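Local coordinates for protein endo-beta-mannanase (Opitutaceae bacterium TAV5, PDB 7BOB) that probably hydrolyses beta-1,4-mannosidic bonds at chain ends, releasing mannose, as an exo-acting family 5 glycoside hydrolase active in the termite hindgut, at residues I127-G130 with A131-A134. Residues are numbered along the deposited sequence; the frame is centred on the assembly and turned at random.
Sequences IERG and AAYA
Two bends, at chi2 (-83°) and chi3 (89°), turn the side chain of Arg-129 forward along its helix, towards the C-terminal end, until Arg-129 NH2 lies 3.7 Å from the methyl of Ala-132, CB, three residues on. The guanidinium comes up obliquely to that methyl, while its other terminal nitrogen, NH1, makes a salt bridge to Glu-67. Tyr-73 and Trp-113 also touch this side chain, but the salt bridge probably does most to fix its orientation. Tyr-133 follows a different course: with CG anti to the backbone N (chi1 165°) the ring leads away from the preceding turn, with Gly-130 O at its edge, near its plane; CB, placed by the helix itself, lies 3.4 Å from Arg-129 O.

Under these side chains runs a regular alpha-helical ladder. Ala-132 N donates to Glu-128 O at 3.0 Å in a nearly straight bond, and Ala-134 N reaches Gly-130 O at 2.9 Å. Ala-131 N and Tyr-133 N bond to Ile-127 O and Arg-129 O in the same i to i+4 pattern.

All this lies on helix 124-141, on the outside of the (beta/alpha)8 barrel expected of family 5. Ile-127, Ala-131 and Ala-134 pack against helix 168-183, where Arg-177 also pairs with Glu-128, whereas Tyr-133 stacks on Trp-63 and sends its hydroxyl to Leu-99 O on barrel strand 94-101.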
loop_
_atom_site.group_PDB
_atom_site.type_symbol
_atom_site.label_atom_id
_atom_site.label_comp_id
_atom_site.label_asym_id
_atom_site.label_seq_id
_atom_site.Cartn_x
_atom_site.Cartn_y
_atom_site.Cartn_z
ATOM N N ILE A 127 3.979 -29.200 -7.880
ATOM C CA ILE A 127 2.873 -29.728 -8.666
ATOM C C ILE A 127 3.006 -31.242 -8.801
ATOM O O ILE A 127 2.078 -31.996 -8.480
ATOM C CB ILE A 127 2.795 -29.020 -10.028
ATOM C CG1 ILE A 127 2.317 -27.576 -9.831
ATOM C CG2 ILE A 127 1.817 -29.719 -10.939
ATOM C CD1 ILE A 127 2.264 -26.742 -11.112
ATOM N N GLU A 128 4.188 -31.715 -9.212
ATOM C CA GLU A 128 4.392 -33.155 -9.359
ATOM C C GLU A 128 4.254 -33.874 -8.022
ATOM O O GLU A 128 3.481 -34.829 -7.906
ATOM C CB GLU A 128 5.755 -33.432 -10.004
ATOM C CG GLU A 128 5.835 -32.987 -11.476
ATOM C CD GLU A 128 4.481 -33.083 -12.204
ATOM O OE1 GLU A 128 3.883 -34.185 -12.260
ATOM O OE2 GLU A 128 4.006 -32.052 -12.728
ATOM N N ARG A 129 4.986 -33.426 -6.994
ATOM C CA ARG A 129 4.871 -34.056 -5.679
ATOM C C ARG A 129 3.437 -34.001 -5.153
ATOM O O ARG A 129 2.974 -34.942 -4.499
ATOM C CB ARG A 129 5.825 -33.398 -4.684
ATOM C CG ARG A 129 7.293 -33.685 -4.940
ATOM C CD ARG A 129 7.725 -35.024 -4.345
ATOM N NE ARG A 129 7.545 -36.138 -5.282
ATOM C CZ ARG A 129 6.855 -37.237 -4.999
ATOM N NH1 ARG A 129 6.303 -37.359 -3.803
ATOM N NH2 ARG A 129 6.720 -38.215 -5.893
ATOM N N GLY A 130 2.714 -32.913 -5.433
ATOM C CA GLY A 130 1.336 -32.828 -4.978
ATOM C C GLY A 130 0.435 -33.833 -5.669
ATOM O O GLY A 130 -0.372 -34.505 -5.019
ATOM N N ALA A 131 0.572 -33.968 -6.990
ATOM C CA ALA A 131 -0.228 -34.941 -7.726
ATOM C C ALA A 131 0.025 -36.356 -7.215
ATOM O O ALA A 131 -0.917 -37.112 -6.947
ATOM C CB ALA A 131 0.077 -34.849 -9.223
ATOM N N ALA A 132 1.295 -36.730 -7.060
ATOM C CA ALA A 132 1.598 -38.076 -6.583
ATOM C C ALA A 132 1.013 -38.301 -5.199
ATOM O O ALA A 132 0.476 -39.376 -4.911
ATOM C CB ALA A 132 3.104 -38.302 -6.572
ATOM N N TYR A 133 1.078 -37.282 -4.339
ATOM C CA TYR A 133 0.528 -37.405 -2.991
ATOM C C TYR A 133 -0.987 -37.564 -3.024
ATOM O O TYR A 133 -1.550 -38.359 -2.265
ATOM C CB TYR A 133 0.923 -36.185 -2.160
ATOM C CG TYR A 133 0.145 -35.995 -0.877
ATOM C CD1 TYR A 133 0.290 -36.878 0.190
ATOM C CD2 TYR A 133 -0.719 -34.907 -0.724
ATOM C CE1 TYR A 133 -0.411 -36.689 1.384
ATOM C CE2 TYR A 133 -1.432 -34.707 0.454
ATOM C CZ TYR A 133 -1.270 -35.595 1.506
ATOM O OH TYR A 133 -1.968 -35.388 2.677
ATOM N N ALA A 134 -1.662 -36.824 -3.901
ATOM C CA ALA A 134 -3.108 -36.978 -4.008
ATOM C C ALA A 134 -3.472 -38.377 -4.488
ATOM O O ALA A 134 -4.400 -39.006 -3.959
ATOM C CB ALA A 134 -3.687 -35.924 -4.952
#